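Local coordinates for succinate dehydrogenase subunit A (Mycolicibacterium smegmatis, PDB 7D6V), which probably oxidises succinate to fumarate as the FAD-bearing subunit of a membrane-bound succinate dehydrogenase, passing the electrons on to the iron-sulfur subunit and towards quinone, at residues 388-394 with 413-419; 238-244 with 580-584; 70-74 with 424-428. All blocks are in the same frame, centred on the assembly; numbering follows the deposited sequence.

Contact 1 (388-394 with 413-419). With FAD (flavin-adenine dinucleotide), chain D.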
loop_
_atom_site.group_PDB
_atom_site.type_symbol
_atom_site.label_atom_id
_atom_site.label_comp_id
_atom_site.label_asym_id
_atom_site.label_seq_id
_atom_site.Cartn_x
_atom_site.Cartn_y
_atom_site.Cartn_z
ATOM N N HIS A 388 -3.214 1.093 20.439
ATOM C CA HIS A 388 -2.502 0.466 19.334
ATOM C C HIS A 388 -2.784 -1.022 19.201
ATOM O O HIS A 388 -3.161 -1.483 18.118
ATOM C CB HIS A 388 -0.993 0.696 19.502
ATOM C CG HIS A 388 -0.177 0.236 18.336
ATOM N ND1 HIS A 388 -0.395 0.684 17.052
ATOM C CD2 HIS A 388 0.857 -0.633 18.260
ATOM C CE1 HIS A 388 0.469 0.112 16.236
ATOM N NE2 HIS A 388 1.240 -0.693 16.944
ATOM N N TYR A 389 -2.615 -1.791 20.274
ATOM C CA TYR A 389 -2.646 -3.242 20.204
ATOM C C TYR A 389 -3.306 -3.787 21.459
ATOM O O TYR A 389 -3.228 -3.181 22.528
ATOM C CB TYR A 389 -1.225 -3.809 20.061
ATOM C CG TYR A 389 -1.142 -5.292 19.778
ATOM C CD1 TYR A 389 -1.024 -6.212 20.810
ATOM C CD2 TYR A 389 -1.147 -5.767 18.478
ATOM C CE1 TYR A 389 -0.934 -7.561 20.553
ATOM C CE2 TYR A 389 -1.060 -7.114 18.214
ATOM C CZ TYR A 389 -0.955 -8.006 19.254
ATOM O OH TYR A 389 -0.865 -9.351 18.991
ATOM N N VAL A 390 -3.960 -4.935 21.324
ATOM C CA VAL A 390 -4.555 -5.632 22.457
ATOM C C VAL A 390 -3.834 -6.964 22.622
ATOM O O VAL A 390 -3.784 -7.776 21.692
ATOM C CB VAL A 390 -6.077 -5.813 22.292
ATOM C CG1 VAL A 390 -6.428 -6.566 21.014
ATOM C CG2 VAL A 390 -6.660 -6.510 23.507
ATOM N N MET A 391 -3.244 -7.170 23.798
ATOM C CA MET A 391 -2.521 -8.399 24.090
ATOM C C MET A 391 -3.434 -9.522 24.553
ATOM O O MET A 391 -2.989 -10.672 24.621
ATOM C CB MET A 391 -1.447 -8.133 25.145
ATOM C CG MET A 391 -0.215 -7.435 24.605
ATOM S SD MET A 391 -0.481 -5.669 24.378
ATOM C CE MET A 391 0.049 -5.030 25.955
ATOM N N GLY A 392 -4.690 -9.221 24.873
ATOM C CA GLY A 392 -5.647 -10.239 25.237
ATOM C C GLY A 392 -6.356 -10.819 24.031
ATOM O O GLY A 392 -6.158 -10.405 22.890
ATOM N N GLY A 393 -7.200 -11.805 24.299
ATOM C CA GLY A 393 -7.944 -12.439 23.231
ATOM C C GLY A 393 -8.463 -13.794 23.671
ATOM O O GLY A 393 -8.564 -14.077 24.860
ATOM N N ILE A 394 -8.780 -14.617 22.674
ATOM C CA ILE A 394 -9.360 -15.928 22.931
ATOM C C ILE A 394 -8.304 -16.843 23.533
ATOM O O ILE A 394 -7.192 -16.970 23.003
ATOM C CB ILE A 394 -9.943 -16.514 21.639
ATOM C CG1 ILE A 394 -10.961 -15.548 21.038
ATOM C CG2 ILE A 394 -10.598 -17.851 21.907
ATOM C CD1 ILE A 394 -10.922 -15.479 19.543
ATOM N N GLU A 413 -4.040 -11.405 16.401
ATOM C CA GLU A 413 -4.320 -10.436 17.455
ATOM C C GLU A 413 -5.547 -10.820 18.270
ATOM O O GLU A 413 -5.609 -10.521 19.466
ATOM C CB GLU A 413 -4.500 -9.040 16.862
ATOM C CG GLU A 413 -4.486 -7.939 17.906
ATOM C CD GLU A 413 -4.375 -6.559 17.303
ATOM O OE1 GLU A 413 -4.112 -6.458 16.089
ATOM O OE2 GLU A 413 -4.546 -5.572 18.044
ATOM N N CYS A 414 -6.529 -11.475 17.650
ATOM C CA CYS A 414 -7.698 -11.930 18.392
ATOM C C CYS A 414 -7.364 -13.040 19.375
ATOM O O CYS A 414 -8.180 -13.334 20.252
ATOM C CB CYS A 414 -8.789 -12.399 17.428
ATOM S SG CYS A 414 -8.476 -13.992 16.651
ATOM N N SER A 415 -6.199 -13.665 19.240
ATOM C CA SER A 415 -5.739 -14.673 20.176
ATOM C C SER A 415 -5.100 -14.017 21.398
ATOM O O SER A 415 -4.655 -12.868 21.360
ATOM C CB SER A 415 -4.741 -15.608 19.497
ATOM O OG SER A 415 -4.432 -16.712 20.324
ATOM N N GLY A 416 -5.059 -14.766 22.490
ATOM C CA GLY A 416 -4.467 -14.281 23.719
ATOM C C GLY A 416 -3.518 -15.300 24.315
ATOM O O GLY A 416 -3.709 -16.508 24.190
ATOM N N GLY A 417 -2.476 -14.787 24.965
ATOM C CA GLY A 417 -1.564 -15.644 25.696
ATOM C C GLY A 417 -0.094 -15.469 25.380
ATOM O O GLY A 417 0.741 -15.544 26.284
ATOM N N MET A 418 0.242 -15.233 24.110
ATOM C CA MET A 418 1.646 -15.093 23.739
ATOM C C MET A 418 2.306 -13.915 24.440
ATOM O O MET A 418 3.284 -14.083 25.173
ATOM C CB MET A 418 1.790 -14.940 22.230
ATOM C CG MET A 418 3.241 -14.856 21.861
ATOM S SD MET A 418 3.652 -14.754 20.129
ATOM C CE MET A 418 5.410 -14.558 20.333
ATOM N N HIS A 419 1.800 -12.711 24.208
ATOM C CA HIS A 419 2.311 -11.520 24.867
ATOM C C HIS A 419 1.534 -11.330 26.162
ATOM O O HIS A 419 0.323 -11.089 26.133
ATOM C CB HIS A 419 2.169 -10.304 23.955
ATOM C CG HIS A 419 2.379 -10.610 22.506
ATOM N ND1 HIS A 419 1.338 -10.885 21.646
ATOM C CD2 HIS A 419 3.508 -10.673 21.759
ATOM C CE1 HIS A 419 1.816 -11.111 20.436
ATOM N NE2 HIS A 419 3.129 -10.987 20.477
HETATM P PA FAD D . -5.677 -8.483 10.403
HETATM O O1A FAD D . -4.937 -8.923 9.195
HETATM O O2A FAD D . -5.435 -7.130 10.950
HETATM O O5B FAD D . -7.232 -8.550 10.046
HETATM C C5B FAD D . -8.084 -9.612 10.433
HETATM C C4B FAD D . -9.014 -9.971 9.286
HETATM O O4B FAD D . -10.261 -10.439 9.788
HETATM C C3B FAD D . -9.356 -8.814 8.379
HETATM O O3B FAD D . -9.282 -9.292 7.045
HETATM C C2B FAD D . -10.796 -8.500 8.688
HETATM O O2B FAD D . -11.497 -7.968 7.572
HETATM C C1B FAD D . -11.327 -9.853 9.059
HETATM N N9A FAD D . -12.533 -9.743 9.894
HETATM C C8A FAD D . -12.637 -9.110 11.061
HETATM N N7A FAD D . -13.886 -9.215 11.551
HETATM C C5A FAD D . -14.603 -9.928 10.679
HETATM C C6A FAD D . -15.988 -10.411 10.574
HETATM N N6A FAD D . -16.894 -10.148 11.527
HETATM N N1A FAD D . -16.321 -11.125 9.492
HETATM C C2A FAD D . -15.442 -11.410 8.528
HETATM N N3A FAD D . -14.175 -11.004 8.558
HETATM C C4A FAD D . -13.705 -10.276 9.588
HETATM N N1 FAD D . 3.166 -5.386 14.457
HETATM C C2 FAD D . 4.489 -5.581 14.292
HETATM O O2 FAD D . 4.980 -6.647 14.675
HETATM N N3 FAD D . 5.299 -4.679 13.737
HETATM C C4 FAD D . 4.851 -3.508 13.306
HETATM O O4 FAD D . 5.622 -2.687 12.792
HETATM C C4X FAD D . 3.418 -3.203 13.446
HETATM N N5 FAD D . 2.900 -2.038 13.029
HETATM C C5X FAD D . 1.587 -1.795 13.167
HETATM C C6 FAD D . 1.068 -0.588 12.728
HETATM C C7 FAD D . -0.281 -0.326 12.871
HETATM C C7M FAD D . -0.855 0.977 12.402
HETATM C C8 FAD D . -1.166 -1.334 13.489
HETATM C C8M FAD D . -2.631 -1.050 13.642
HETATM C C9 FAD D . -0.656 -2.542 13.926
HETATM C C9A FAD D . 0.692 -2.802 13.786
HETATM N N10 FAD D . 1.212 -4.021 14.229
HETATM C C10 FAD D . 2.581 -4.244 14.064
HETATM C "C1'" FAD D . 0.352 -5.036 14.828
HETATM C "C2'" FAD D . 0.090 -6.140 13.810
HETATM O "O2'" FAD D . -0.022 -5.587 12.502
HETATM C "C3'" FAD D . -1.203 -6.886 14.084
HETATM O "O3'" FAD D . -1.077 -7.573 15.322
HETATM C "C4'" FAD D . -1.478 -7.904 12.989
HETATM O "O4'" FAD D . -1.618 -7.238 11.742
HETATM C "C5'" FAD D . -2.742 -8.700 13.241
HETATM O "O5'" FAD D . -3.008 -9.457 12.069
HETATM P P FAD D . -4.242 -10.457 11.945
HETATM O O1P FAD D . -3.975 -11.336 10.776
HETATM O O2P FAD D . -4.507 -11.089 13.265
HETATM O O3P FAD D . -5.503 -9.512 11.620
#
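Glu413, the residue most covered in this contact, joins the two segments to the cofactor. Its extended side chain brings OE2 to 3.4 Å from the backbone N of Val390, a weak hydrogen bond, while OE1 accepts a weak one from the ribityl hydroxyl O3' of FAD (3.3 Å). At the other end of the residue, Glu413 N donates to the phosphate oxygen O2P of FAD at 3.2 Å, so one residue holds both ribityl chain and pyrophosphate. His419 is the next most covered by the opposite segment. Its ring receives the edge of Tyr389 in an offset edge-to-face pair, with perpendicular planes and centroids 5.8 Å apart; Tyr389 also has a cation-pi partner in Arg423, and its CE2 lies just 2.9 Å from FAD O3'. The backbone of His419 packs on Met391, with Met391 CB 3.6 Å from His419 O. Farther from the flavin a single parallel bridge pairs Ile394 with Ser415: Ile394 N donates to Cys414 O (2.8 Å) and Gly416 N to Ile394 O (3.1 Å). Gly393 and Gly416 approach to 4.0 Å between CA atoms, a spacing in which a CB on either would clash with the opposite backbone. Strand 383-395 thus pairs with a short, weakly bonded strand just after Glu413, while His388, Tyr389 and Glu413 line the FAD site of a succinate dehydrogenase/fumarate reductase flavoprotein.

Contact 2 (238-244 with 580-584)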
loop_
_atom_site.group_PDB
_atom_site.type_symbol
_atom_site.label_atom_id
_atom_site.label_comp_id
_atom_site.label_asym_id
_atom_site.label_seq_id
_atom_site.Cartn_x
_atom_site.Cartn_y
_atom_site.Cartn_z
ATOM N N SER A 238 -16.603 -19.798 24.189
ATOM C CA SER A 238 -15.193 -19.825 24.544
ATOM C C SER A 238 -14.921 -18.747 25.588
ATOM O O SER A 238 -15.836 -18.131 26.141
ATOM C CB SER A 238 -14.328 -19.656 23.301
ATOM O OG SER A 238 -14.704 -20.578 22.297
ATOM N N ALA A 239 -13.647 -18.502 25.866
ATOM C CA ALA A 239 -13.243 -17.608 26.935
ATOM C C ALA A 239 -12.184 -16.642 26.430
ATOM O O ALA A 239 -11.487 -16.904 25.448
ATOM C CB ALA A 239 -12.716 -18.395 28.132
ATOM N N LEU A 240 -12.075 -15.513 27.122
ATOM C CA LEU A 240 -11.107 -14.476 26.807
ATOM C C LEU A 240 -10.173 -14.288 27.994
ATOM O O LEU A 240 -10.580 -14.431 29.149
ATOM C CB LEU A 240 -11.809 -13.155 26.472
ATOM C CG LEU A 240 -12.086 -12.807 25.007
ATOM C CD1 LEU A 240 -12.798 -13.930 24.291
ATOM C CD2 LEU A 240 -12.914 -11.542 24.938
ATOM N N ILE A 241 -8.910 -13.978 27.704
ATOM C CA ILE A 241 -7.909 -13.765 28.738
ATOM C C ILE A 241 -7.183 -12.457 28.464
ATOM O O ILE A 241 -7.114 -11.984 27.329
ATOM C CB ILE A 241 -6.887 -14.919 28.827
ATOM C CG1 ILE A 241 -6.219 -15.152 27.473
ATOM C CG2 ILE A 241 -7.553 -16.184 29.295
ATOM C CD1 ILE A 241 -4.959 -15.971 27.561
ATOM N N ASN A 242 -6.637 -11.879 29.533
ATOM C CA ASN A 242 -5.744 -10.722 29.457
ATOM C C ASN A 242 -6.383 -9.542 28.732
ATOM O O ASN A 242 -5.699 -8.787 28.042
ATOM C CB ASN A 242 -4.420 -11.094 28.787
ATOM C CG ASN A 242 -3.637 -12.110 29.577
ATOM O OD1 ASN A 242 -3.905 -12.337 30.755
ATOM N ND2 ASN A 242 -2.665 -12.735 28.933
ATOM N N MET A 243 -7.693 -9.359 28.892
ATOM C CA MET A 243 -8.372 -8.285 28.180
ATOM C C MET A 243 -8.054 -6.909 28.747
ATOM O O MET A 243 -8.352 -5.907 28.092
ATOM C CB MET A 243 -9.882 -8.517 28.193
ATOM C CG MET A 243 -10.345 -9.595 27.229
ATOM S SD MET A 243 -9.435 -9.598 25.674
ATOM C CE MET A 243 -10.316 -8.348 24.751
ATOM N N GLU A 244 -7.455 -6.837 29.933
ATOM C CA GLU A 244 -7.042 -5.573 30.523
ATOM C C GLU A 244 -5.687 -5.101 30.020
ATOM O O GLU A 244 -5.237 -4.023 30.418
ATOM C CB GLU A 244 -7.002 -5.692 32.048
ATOM C CG GLU A 244 -5.917 -6.613 32.574
ATOM C CD GLU A 244 -6.348 -8.066 32.641
ATOM O OE1 GLU A 244 -7.019 -8.542 31.705
ATOM O OE2 GLU A 244 -6.013 -8.738 33.636
ATOM N N LEU A 580 -4.621 -15.478 35.285
ATOM C CA LEU A 580 -4.997 -15.013 33.956
ATOM C C LEU A 580 -6.277 -14.200 33.917
ATOM O O LEU A 580 -6.423 -13.362 33.025
ATOM C CB LEU A 580 -5.142 -16.194 32.991
ATOM C CG LEU A 580 -3.834 -16.862 32.586
ATOM C CD1 LEU A 580 -4.108 -18.084 31.732
ATOM C CD2 LEU A 580 -2.950 -15.872 31.852
ATOM N N LEU A 581 -7.203 -14.419 34.851
ATOM C CA LEU A 581 -8.389 -13.575 34.993
ATOM C C LEU A 581 -9.259 -13.643 33.727
ATOM O O LEU A 581 -9.352 -12.709 32.932
ATOM C CB LEU A 581 -7.943 -12.150 35.345
ATOM C CG LEU A 581 -8.917 -11.027 35.644
ATOM C CD1 LEU A 581 -9.688 -11.424 36.877
ATOM C CD2 LEU A 581 -8.164 -9.740 35.883
ATOM N N VAL A 582 -9.865 -14.824 33.552
ATOM C CA VAL A 582 -10.563 -15.231 32.333
ATOM C C VAL A 582 -11.997 -14.706 32.311
ATOM O O VAL A 582 -12.706 -14.755 33.318
ATOM C CB VAL A 582 -10.545 -16.768 32.231
ATOM C CG1 VAL A 582 -11.326 -17.231 31.039
ATOM C CG2 VAL A 582 -9.127 -17.278 32.172
ATOM N N CYS A 583 -12.443 -14.234 31.145
ATOM C CA CYS A 583 -13.787 -13.694 30.957
ATOM C C CYS A 583 -14.703 -14.704 30.271
ATOM O O CYS A 583 -14.282 -15.416 29.355
ATOM C CB CYS A 583 -13.742 -12.411 30.124
ATOM S SG CYS A 583 -12.607 -11.150 30.727
ATOM N N ARG A 584 -15.966 -14.748 30.702
ATOM C CA ARG A 584 -16.948 -15.660 30.124
ATOM C C ARG A 584 -18.321 -15.000 30.111
ATOM O O ARG A 584 -18.565 -14.020 30.813
ATOM C CB ARG A 584 -17.018 -16.983 30.893
ATOM C CG ARG A 584 -16.111 -18.069 30.364
ATOM C CD ARG A 584 -15.988 -19.192 31.370
ATOM N NE ARG A 584 -14.728 -19.914 31.239
ATOM C CZ ARG A 584 -13.892 -20.140 32.247
ATOM N NH1 ARG A 584 -14.180 -19.694 33.460
ATOM N NH2 ARG A 584 -12.767 -20.806 32.040
#
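Ser238 follows helix 230-236 and brings the chain alongside the 580-584 segment, its O 4.2 Å from CG of Arg584. At Ala239 the backbones close in: CA makes a CA-H...O contact with Cys583 O (3.4 Å), and the methyl CB packs against Val582 CG1 at 3.4 Å. Leu240 supplies the pairing itself. Its N donates to Cys583 O (3.1 Å) and its O accepts from Cys583 N (2.7 Å), the two reciprocal bonds of an antiparallel hydrogen-bonded pair, here a single bridge. Leu240 O also receives a CA-H...O contact from Val582 CA at 3.3 Å. Through this bridge the FAD-binding region meets the C-terminal region of the flavoprotein: strand 240-241 borders strand 383-395, whereas strand 582-585 forms a two-stranded antiparallel hairpin with strand 594-597. Ile241 continues the apolar seam, with CG2 3.5 Å from Val582 CG2 and 4.4 Å from Leu580 CB. The strand ends at Asn242, whose positive phi and psi (56° and 35°) turn the backbone away; its OD1 lies 3.8 Å from Leu580 CD2. Met243 touches the other segment only loosely, CG 4.4 Å from Cys583 SG, and the end of its side chain leads away. Glu244 has its CA-to-CB bond toward the other segment and places OE2 3.3 Å from Leu581 CD2, while the same carboxylate forms a salt bridge with Arg557, just beyond helix 532-556.

Contact 3 (70-74 with 424-428). With FAD (flavin-adenine dinucleotide), chain D.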
loop_
_atom_site.group_PDB
_atom_site.type_symbol
_atom_site.label_atom_id
_atom_site.label_comp_id
_atom_site.label_asym_id
_atom_site.label_seq_id
_atom_site.Cartn_x
_atom_site.Cartn_y
_atom_site.Cartn_z
ATOM N N HIS A 70 15.804 -15.343 21.940
ATOM C CA HIS A 70 14.524 -14.761 21.550
ATOM C C HIS A 70 13.435 -15.101 22.560
ATOM O O HIS A 70 12.589 -14.260 22.882
ATOM C CB HIS A 70 14.146 -15.253 20.154
ATOM C CG HIS A 70 13.022 -14.496 19.519
ATOM N ND1 HIS A 70 12.630 -14.707 18.216
ATOM C CD2 HIS A 70 12.209 -13.529 20.003
ATOM C CE1 HIS A 70 11.624 -13.905 17.925
ATOM N NE2 HIS A 70 11.349 -13.179 18.993
ATOM N N PHE A 71 13.441 -16.334 23.071
ATOM C CA PHE A 71 12.467 -16.734 24.081
ATOM C C PHE A 71 12.619 -15.907 25.351
ATOM O O PHE A 71 11.625 -15.443 25.921
ATOM C CB PHE A 71 12.625 -18.225 24.378
ATOM C CG PHE A 71 11.855 -18.697 25.577
ATOM C CD1 PHE A 71 10.477 -18.799 25.536
ATOM C CD2 PHE A 71 12.512 -19.048 26.740
ATOM C CE1 PHE A 71 9.773 -19.236 26.631
ATOM C CE2 PHE A 71 11.811 -19.484 27.838
ATOM C CZ PHE A 71 10.439 -19.580 27.782
ATOM N N GLY A 72 13.856 -15.712 25.809
ATOM C CA GLY A 72 14.075 -14.882 26.981
ATOM C C GLY A 72 13.667 -13.439 26.758
ATOM O O GLY A 72 13.112 -12.795 27.650
ATOM N N ASP A 73 13.935 -12.914 25.561
ATOM C CA ASP A 73 13.527 -11.552 25.240
ATOM C C ASP A 73 12.012 -11.411 25.260
ATOM O O ASP A 73 11.480 -10.416 25.764
ATOM C CB ASP A 73 14.081 -11.147 23.877
ATOM C CG ASP A 73 15.569 -10.906 23.904
ATOM O OD1 ASP A 73 16.165 -10.976 24.996
ATOM O OD2 ASP A 73 16.147 -10.645 22.835
ATOM N N THR A 74 11.301 -12.393 24.706
ATOM C CA THR A 74 9.844 -12.352 24.713
ATOM C C THR A 74 9.296 -12.466 26.130
ATOM O O THR A 74 8.347 -11.762 26.492
ATOM C CB THR A 74 9.289 -13.465 23.824
ATOM O OG1 THR A 74 9.578 -13.168 22.455
ATOM C CG2 THR A 74 7.787 -13.600 23.994
ATOM N N LEU A 424 6.709 -7.325 22.167
ATOM C CA LEU A 424 7.900 -6.844 21.485
ATOM C C LEU A 424 7.541 -6.440 20.065
ATOM O O LEU A 424 6.706 -7.077 19.419
ATOM C CB LEU A 424 8.982 -7.922 21.453
ATOM C CG LEU A 424 9.947 -8.080 22.626
ATOM C CD1 LEU A 424 9.202 -8.429 23.880
ATOM C CD2 LEU A 424 10.964 -9.154 22.315
ATOM N N GLY A 425 8.160 -5.371 19.586
ATOM C CA GLY A 425 7.993 -5.008 18.196
ATOM C C GLY A 425 8.576 -6.068 17.290
ATOM O O GLY A 425 9.703 -6.521 17.505
ATOM N N GLY A 426 7.821 -6.475 16.274
ATOM C CA GLY A 426 8.228 -7.521 15.369
ATOM C C GLY A 426 7.690 -8.891 15.716
ATOM O O GLY A 426 7.646 -9.765 14.843
ATOM N N ASN A 427 7.271 -9.097 16.965
ATOM C CA ASN A 427 6.796 -10.409 17.384
ATOM C C ASN A 427 5.403 -10.705 16.855
ATOM O O ASN A 427 5.055 -11.874 16.671
ATOM C CB ASN A 427 6.808 -10.511 18.907
ATOM C CG ASN A 427 8.073 -11.138 19.443
ATOM O OD1 ASN A 427 9.017 -11.391 18.701
ATOM N ND2 ASN A 427 8.105 -11.376 20.744
ATOM N N SER A 428 4.591 -9.677 16.614
ATOM C CA SER A 428 3.235 -9.920 16.134
ATOM C C SER A 428 3.231 -10.482 14.721
ATOM O O SER A 428 2.468 -11.406 14.419
ATOM C CB SER A 428 2.417 -8.638 16.195
ATOM O OG SER A 428 2.581 -8.014 17.450
HETATM P PA FAD D . -5.677 -8.483 10.403
HETATM O O1A FAD D . -4.937 -8.923 9.195
HETATM O O2A FAD D . -5.435 -7.130 10.950
HETATM O O5B FAD D . -7.232 -8.550 10.046
HETATM C C5B FAD D . -8.084 -9.612 10.433
HETATM C C4B FAD D . -9.014 -9.971 9.286
HETATM O O4B FAD D . -10.261 -10.439 9.788
HETATM C C3B FAD D . -9.356 -8.814 8.379
HETATM O O3B FAD D . -9.282 -9.292 7.045
HETATM C C2B FAD D . -10.796 -8.500 8.688
HETATM O O2B FAD D . -11.497 -7.968 7.572
HETATM C C1B FAD D . -11.327 -9.853 9.059
HETATM N N9A FAD D . -12.533 -9.743 9.894
HETATM C C8A FAD D . -12.637 -9.110 11.061
HETATM N N7A FAD D . -13.886 -9.215 11.551
HETATM C C5A FAD D . -14.603 -9.928 10.679
HETATM C C6A FAD D . -15.988 -10.411 10.574
HETATM N N6A FAD D . -16.894 -10.148 11.527
HETATM N N1A FAD D . -16.321 -11.125 9.492
HETATM C C2A FAD D . -15.442 -11.410 8.528
HETATM N N3A FAD D . -14.175 -11.004 8.558
HETATM C C4A FAD D . -13.705 -10.276 9.588
HETATM N N1 FAD D . 3.166 -5.386 14.457
HETATM C C2 FAD D . 4.489 -5.581 14.292
HETATM O O2 FAD D . 4.980 -6.647 14.675
HETATM N N3 FAD D . 5.299 -4.679 13.737
HETATM C C4 FAD D . 4.851 -3.508 13.306
HETATM O O4 FAD D . 5.622 -2.687 12.792
HETATM C C4X FAD D . 3.418 -3.203 13.446
HETATM N N5 FAD D . 2.900 -2.038 13.029
HETATM C C5X FAD D . 1.587 -1.795 13.167
HETATM C C6 FAD D . 1.068 -0.588 12.728
HETATM C C7 FAD D . -0.281 -0.326 12.871
HETATM C C7M FAD D . -0.855 0.977 12.402
HETATM C C8 FAD D . -1.166 -1.334 13.489
HETATM C C8M FAD D . -2.631 -1.050 13.642
HETATM C C9 FAD D . -0.656 -2.542 13.926
HETATM C C9A FAD D . 0.692 -2.802 13.786
HETATM N N10 FAD D . 1.212 -4.021 14.229
HETATM C C10 FAD D . 2.581 -4.244 14.064
HETATM C "C1'" FAD D . 0.352 -5.036 14.828
HETATM C "C2'" FAD D . 0.090 -6.140 13.810
HETATM O "O2'" FAD D . -0.022 -5.587 12.502
HETATM C "C3'" FAD D . -1.203 -6.886 14.084
HETATM O "O3'" FAD D . -1.077 -7.573 15.322
HETATM C "C4'" FAD D . -1.478 -7.904 12.989
HETATM O "O4'" FAD D . -1.618 -7.238 11.742
HETATM C "C5'" FAD D . -2.742 -8.700 13.241
HETATM O "O5'" FAD D . -3.008 -9.457 12.069
HETATM P P FAD D . -4.242 -10.457 11.945
HETATM O O1P FAD D . -3.975 -11.336 10.776
HETATM O O2P FAD D . -4.507 -11.089 13.265
HETATM O O3P FAD D . -5.503 -9.512 11.620
#
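The loop that delivers a backbone amide to the pyrimidine side of the flavin, and the start of the helix that follows it, belong to the FAD pocket; here they are tied to helix 67-76, which lies farther from the cofactor. Gly426 occupies the N-cap position of helix 427-448, and its N makes a weak hydrogen bond of 3.3 Å to FAD O2. Its backbone conformation, with phi of 96°, would jam a CB against the preceding carbonyl, so glycine suits this turn. Ser428, in the first turn, brings CB to 3.6 Å from FAD O2. Asn427, between these two pocket residues, has its CA-to-CB bond toward helix 67-76. There Leu424 rests on the helix surface, CD1 3.6 Å from Asp73 O and CD2 4.0 Å from Asp73 CB. The carboxylate of Asp73 is engaged beyond the two segments in salt bridges with Arg128 and Arg76. Polar contact with the helix passes through the Asn427 amide, which addresses residues one turn apart. His70 NE2 donates to Asn427 OD1 at 3.0 Å, in the plane of the imidazole, and the ring also meets that of His90 on helix 84-102. Asn427 ND2 donates in turn to Thr74 OG1 at 2.9 Å, and Thr74 OG1 itself donates a weak hydrogen bond of 3.2 Å to His70 O, one turn back in the same helix.

The three contacts extend outward from the flavin in two directions. Contact 1 lies about 6 Å from the chain's centre in space; contact 2 is centred 10 Å from contact 1 and contact 3 14 Å, while contacts 2 and 3 are 22 Å apart and do not touch. Strand 383-395 joins the first two, since Gly393 O probably accepts a hydrogen bond from Ile241 N. Contacts 1 and 3 both touch FAD and meet where Tyr389 and His419 pack on Ser428 and Asn427. Along the chain contact 1 is nested within both others, whose loops cross, so distant parts of the sequence meet round it, the C-terminal region joining the FAD-binding region at contact 2, away from FAD.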